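Polysaccharide biosynthesis protein CapD (Bacillus thuringiensis HD-771, PDB 6BWC) is probably an NADP-dependent short-chain dehydrogenase/reductase-type enzyme that acts on UDP-N-acetylglucosamine in the biosynthesis of CMP-pseudaminic acid. Local coordinates at residues M3-T16 / V27-S39. The protein carries 2 engineered substitutions. Numbering follows the deposited sequence.
Sequences MFFKDKNVLIIGGT and VLQEKPKVVRVFS. With NAP (NADP nicotinamide-adenine-dinucleotide phosphate), chain N.
Glu30, just after helix 18-29, reaches to the turn that precedes strand 9-13, and its side chain lies beside Phe5. CB of Glu30 packs 4.1 Å from CB of Phe5. CG stands anti to the carbonyl carbon (chi1 -73°) and passes the backbone N of Met3, and the chain, extended from there, brings CD up to CD2 of Phe5. At the tip, N of Phe5 donates to OE1 (3.0 Å) and approaches it nearly along the C-O axis, while OE2 forms a salt bridge with Lys219. Phe5 N and Lys219 thus hold the carboxylate from its two oxygens, its plane only 16° from that of the Phe5 ring. CG2 of Val27 meets CE2 of the same ring at 3.6 Å, and the two side chains cross at about a right angle.

Beyond this end, strands 9-13 and 34-39 run parallel, their axes 18° apart. Val10 is gripped through both backbone polar atoms: its N donates to O of Val34 and its O accepts from N of Arg36. On the face carrying Val10 and Val35, CD1 of Ile12 rests 3.9 Å from CG1 of Val35. At the C-terminal ends, Ser39 OG donates to O1X of the NADP 2'-phosphate (2.8 Å), and Thr16 OG1 is hydrogen-bonded to O3B of the adenosine ribose (2.6 Å). Parallel strands joined through helix 18-29, with a glycine-rich turn at the cofactor, form the first beta-alpha-beta crossover of a Rossmann fold.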
# COMPACT_ATOMS: atom_id res chain seq x y z
N MET C 3 -42.20 10.34 0.63
CA MET C 3 -42.33 9.22 -0.39
C MET C 3 -41.16 8.16 -0.25
O MET C 3 -41.14 7.42 0.74
CB MET C 3 -42.52 9.83 -1.83
CG MET C 3 -43.03 8.91 -2.97
SD MET C 3 -41.86 8.55 -4.33
CE MET C 3 -42.87 8.87 -5.78
N PHE C 4 -40.19 8.14 -1.19
CA PHE C 4 -39.19 7.06 -1.34
C PHE C 4 -38.10 7.01 -0.24
O PHE C 4 -37.69 5.92 0.20
CB PHE C 4 -38.54 7.20 -2.74
CG PHE C 4 -37.59 6.07 -3.13
CD1 PHE C 4 -38.07 4.89 -3.71
CD2 PHE C 4 -36.21 6.21 -2.98
CE1 PHE C 4 -37.20 3.88 -4.11
CE2 PHE C 4 -35.34 5.20 -3.35
CZ PHE C 4 -35.83 4.03 -3.92
N PHE C 5 -37.62 8.17 0.20
CA PHE C 5 -36.49 8.23 1.13
C PHE C 5 -36.94 8.32 2.58
O PHE C 5 -36.09 8.36 3.48
CB PHE C 5 -35.58 9.40 0.78
CG PHE C 5 -34.87 9.25 -0.55
CD1 PHE C 5 -33.99 8.20 -0.76
CD2 PHE C 5 -35.06 10.19 -1.57
CE1 PHE C 5 -33.31 8.06 -1.97
CE2 PHE C 5 -34.38 10.06 -2.78
CZ PHE C 5 -33.50 8.99 -2.98
N LYS C 6 -38.26 8.35 2.80
CA LYS C 6 -38.87 8.26 4.12
C LYS C 6 -38.12 7.25 4.96
O LYS C 6 -38.13 6.07 4.68
CB LYS C 6 -40.34 7.84 3.99
CG LYS C 6 -41.14 7.74 5.29
CD LYS C 6 -41.60 9.11 5.78
CE LYS C 6 -42.46 9.02 7.04
NZ LYS C 6 -43.72 8.24 6.84
N ASP C 7 -37.47 7.75 6.00
CA ASP C 7 -36.86 6.92 7.01
C ASP C 7 -35.74 6.01 6.52
O ASP C 7 -35.52 4.94 7.08
CB ASP C 7 -37.94 6.14 7.74
CG ASP C 7 -38.14 6.65 9.11
OD1 ASP C 7 -38.62 7.81 9.23
OD2 ASP C 7 -37.74 5.90 10.05
N LYS C 8 -35.02 6.47 5.50
CA LYS C 8 -33.83 5.78 4.98
C LYS C 8 -32.53 6.52 5.36
O LYS C 8 -32.56 7.63 5.93
CB LYS C 8 -33.93 5.60 3.45
CG LYS C 8 -35.17 4.85 2.98
CD LYS C 8 -35.18 3.39 3.41
CE LYS C 8 -36.20 2.58 2.60
NZ LYS C 8 -36.77 1.42 3.35
N ASN C 9 -31.41 5.88 5.05
CA ASN C 9 -30.07 6.40 5.26
C ASN C 9 -29.41 6.69 3.91
O ASN C 9 -29.42 5.83 3.02
CB ASN C 9 -29.25 5.36 6.03
CG ASN C 9 -29.85 5.05 7.40
OD1 ASN C 9 -30.79 5.68 7.83
ND2 ASN C 9 -29.27 4.08 8.09
N VAL C 10 -28.85 7.89 3.73
CA VAL C 10 -28.35 8.31 2.42
C VAL C 10 -26.97 8.93 2.52
O VAL C 10 -26.75 9.81 3.36
CB VAL C 10 -29.31 9.32 1.77
CG1 VAL C 10 -28.76 9.84 0.44
CG2 VAL C 10 -30.69 8.69 1.60
N LEU C 11 -26.06 8.49 1.64
CA LEU C 11 -24.73 9.09 1.48
C LEU C 11 -24.70 9.87 0.16
O LEU C 11 -24.99 9.28 -0.90
CB LEU C 11 -23.65 8.02 1.46
CG LEU C 11 -22.18 8.45 1.43
CD1 LEU C 11 -21.72 9.13 2.71
CD2 LEU C 11 -21.31 7.23 1.19
N ILE C 12 -24.38 11.17 0.22
CA ILE C 12 -24.08 11.97 -0.98
C ILE C 12 -22.60 12.24 -1.01
O ILE C 12 -22.14 13.27 -0.49
CB ILE C 12 -24.80 13.32 -1.03
CG1 ILE C 12 -26.29 13.17 -0.76
CG2 ILE C 12 -24.61 13.93 -2.41
CD1 ILE C 12 -27.00 14.50 -0.64
N ILE C 13 -21.88 11.31 -1.62
CA ILE C 13 -20.43 11.43 -1.87
C ILE C 13 -20.20 12.61 -2.81
O ILE C 13 -20.47 12.51 -4.02
CB ILE C 13 -19.83 10.11 -2.46
CG1 ILE C 13 -19.92 8.96 -1.43
CG2 ILE C 13 -18.38 10.28 -2.94
CD1 ILE C 13 -19.53 7.61 -1.97
N GLY C 14 -19.73 13.73 -2.25
CA GLY C 14 -19.58 15.01 -2.95
C GLY C 14 -20.78 15.94 -2.76
O GLY C 14 -21.16 16.65 -3.69
N GLY C 15 -21.33 15.95 -1.55
CA GLY C 15 -22.48 16.80 -1.20
C GLY C 15 -22.18 18.27 -0.92
O GLY C 15 -23.11 19.04 -0.70
N THR C 16 -20.91 18.66 -0.88
CA THR C 16 -20.57 20.08 -0.70
C THR C 16 -20.68 20.89 -1.99
O THR C 16 -20.81 22.11 -1.94
CB THR C 16 -19.16 20.30 -0.09
OG1 THR C 16 -18.17 19.56 -0.81
CG2 THR C 16 -19.13 19.91 1.38
N VAL C 27 -33.59 15.55 -1.23
CA VAL C 27 -33.71 14.33 -0.42
C VAL C 27 -34.20 14.66 0.99
O VAL C 27 -34.91 13.87 1.58
CB VAL C 27 -32.39 13.49 -0.39
CG1 VAL C 27 -32.30 12.54 0.81
CG2 VAL C 27 -32.24 12.68 -1.67
N LEU C 28 -33.82 15.82 1.51
CA LEU C 28 -34.23 16.22 2.87
C LEU C 28 -35.74 16.45 3.04
O LEU C 28 -36.26 16.24 4.13
CB LEU C 28 -33.44 17.46 3.35
CG LEU C 28 -32.05 17.23 4.00
CD1 LEU C 28 -31.33 18.53 4.29
CD2 LEU C 28 -32.15 16.42 5.29
N GLN C 29 -36.44 16.86 1.99
CA GLN C 29 -37.89 17.07 2.08
C GLN C 29 -38.72 15.78 2.07
O GLN C 29 -39.88 15.81 2.51
CB GLN C 29 -38.38 18.04 1.00
CG GLN C 29 -38.21 19.50 1.42
CD GLN C 29 -38.18 20.46 0.25
OE1 GLN C 29 -38.63 20.12 -0.86
NE2 GLN C 29 -37.65 21.67 0.48
N GLU C 30 -38.17 14.66 1.61
CA GLU C 30 -38.81 13.35 1.84
C GLU C 30 -38.55 12.75 3.24
O GLU C 30 -39.05 11.67 3.58
CB GLU C 30 -38.40 12.36 0.76
CG GLU C 30 -39.06 12.64 -0.58
CD GLU C 30 -38.46 11.82 -1.69
OE1 GLU C 30 -38.05 10.67 -1.44
OE2 GLU C 30 -38.39 12.34 -2.82
N LYS C 31 -37.76 13.45 4.04
CA LYS C 31 -37.68 13.22 5.48
C LYS C 31 -37.06 11.84 5.81
O LYS C 31 -37.73 10.97 6.31
CB LYS C 31 -39.08 13.41 6.09
CG LYS C 31 -39.07 13.88 7.55
CD LYS C 31 -38.94 15.39 7.68
CE LYS C 31 -40.25 16.14 7.45
NZ LYS C 31 -40.07 17.63 7.31
N PRO C 32 -35.77 11.66 5.49
CA PRO C 32 -35.06 10.40 5.72
C PRO C 32 -34.49 10.31 7.11
O PRO C 32 -34.43 11.32 7.80
CB PRO C 32 -33.89 10.51 4.74
CG PRO C 32 -33.54 11.96 4.78
CD PRO C 32 -34.86 12.68 4.95
N LYS C 33 -34.03 9.13 7.48
CA LYS C 33 -33.49 8.98 8.82
C LYS C 33 -32.28 9.86 9.01
O LYS C 33 -32.24 10.66 9.95
CB LYS C 33 -33.14 7.54 9.17
CG LYS C 33 -32.65 7.41 10.63
CD LYS C 33 -32.99 6.06 11.26
CE LYS C 33 -33.16 6.15 12.77
NZ LYS C 33 -33.80 4.91 13.29
N VAL C 34 -31.30 9.70 8.12
CA VAL C 34 -30.11 10.55 8.09
C VAL C 34 -29.67 10.70 6.65
O VAL C 34 -29.93 9.82 5.85
CB VAL C 34 -28.96 9.96 8.96
CG1 VAL C 34 -28.35 8.71 8.34
CG2 VAL C 34 -27.89 10.98 9.20
N VAL C 35 -29.05 11.83 6.34
CA VAL C 35 -28.32 12.04 5.10
C VAL C 35 -26.90 12.35 5.50
O VAL C 35 -26.70 13.17 6.38
CB VAL C 35 -28.84 13.26 4.29
CG1 VAL C 35 -28.11 13.38 2.95
CG2 VAL C 35 -30.35 13.16 4.07
N ARG C 36 -25.93 11.72 4.87
CA ARG C 36 -24.53 12.01 5.13
C ARG C 36 -23.93 12.82 3.99
O ARG C 36 -24.27 12.59 2.83
CB ARG C 36 -23.78 10.70 5.34
CG ARG C 36 -24.32 9.90 6.53
CD ARG C 36 -23.41 8.74 6.94
NE ARG C 36 -24.06 7.82 7.89
CZ ARG C 36 -23.70 6.55 8.11
NH1 ARG C 36 -22.70 5.99 7.44
NH2 ARG C 36 -24.36 5.80 8.97
N VAL C 37 -23.09 13.79 4.33
CA VAL C 37 -22.31 14.59 3.36
C VAL C 37 -20.82 14.17 3.47
O VAL C 37 -20.25 14.24 4.56
CB VAL C 37 -22.46 16.11 3.61
CG1 VAL C 37 -21.50 16.91 2.76
CG2 VAL C 37 -23.86 16.56 3.28
N PHE C 38 -20.23 13.76 2.33
CA PHE C 38 -18.85 13.26 2.24
C PHE C 38 -18.03 14.10 1.25
O PHE C 38 -18.22 14.02 0.04
CB PHE C 38 -18.88 11.80 1.80
CG PHE C 38 -17.55 11.10 1.91
CD1 PHE C 38 -17.32 10.19 2.93
CD2 PHE C 38 -16.54 11.30 0.97
CE1 PHE C 38 -16.10 9.51 3.01
CE2 PHE C 38 -15.32 10.63 1.06
CZ PHE C 38 -15.10 9.73 2.07
N SER C 39 -17.11 14.90 1.78
CA SER C 39 -16.36 15.90 1.04
C SER C 39 -14.99 15.93 1.71
O SER C 39 -14.89 15.61 2.90
CB SER C 39 -17.11 17.24 1.17
OG SER C 39 -16.27 18.40 1.14
PA NAP N . -18.46 20.33 -7.81
O1A NAP N . -19.27 21.54 -7.43
O2A NAP N . -17.01 20.54 -8.04
O5B NAP N . -18.67 19.17 -6.73
C5B NAP N . -17.61 18.24 -6.48
C4B NAP N . -17.85 17.57 -5.13
O4B NAP N . -16.95 16.48 -4.89
C3B NAP N . -17.59 18.54 -4.01
O3B NAP N . -18.49 18.15 -2.98
C2B NAP N . -16.15 18.29 -3.67
O2B NAP N . -15.89 18.82 -2.38
C1B NAP N . -16.07 16.77 -3.80
N9A NAP N . -14.76 16.09 -4.09
C8A NAP N . -13.81 16.37 -5.03
N7A NAP N . -12.76 15.48 -4.99
C5A NAP N . -13.05 14.60 -4.01
C6A NAP N . -12.42 13.41 -3.39
N6A NAP N . -11.23 12.94 -3.81
N1A NAP N . -13.06 12.79 -2.39
C2A NAP N . -14.24 13.21 -1.92
N3A NAP N . -14.88 14.28 -2.42
C4A NAP N . -14.35 15.01 -3.44
O3 NAP N . -19.07 19.56 -9.10
PN NAP N . -20.61 19.52 -9.60
O1N NAP N . -21.59 19.43 -8.43
O2N NAP N . -20.79 20.56 -10.66
O5D NAP N . -20.63 18.16 -10.42
C5D NAP N . -20.90 16.96 -9.74
C4D NAP N . -20.74 15.78 -10.69
O4D NAP N . -21.45 16.09 -11.90
C3D NAP N . -19.32 15.37 -11.11
O3D NAP N . -19.19 13.96 -10.97
C2D NAP N . -19.19 15.78 -12.56
O2D NAP N . -18.37 14.88 -13.31
C1D NAP N . -20.64 15.73 -13.03
N1N NAP N . -20.96 16.61 -14.16
C2N NAP N . -21.04 17.93 -13.93
C3N NAP N . -21.34 18.86 -14.91
C7N NAP N . -21.40 20.32 -14.66
O7N NAP N . -21.49 21.08 -15.63
N7N NAP N . -21.32 20.83 -13.42
C4N NAP N . -21.62 18.37 -16.29
C5N NAP N . -21.50 16.92 -16.43
C6N NAP N . -21.20 16.09 -15.36
P2B NAP N . -14.39 19.09 -1.86
O1X NAP N . -14.72 19.90 -0.62
O2X NAP N . -13.83 17.73 -1.48
O3X NAP N . -13.64 19.81 -2.99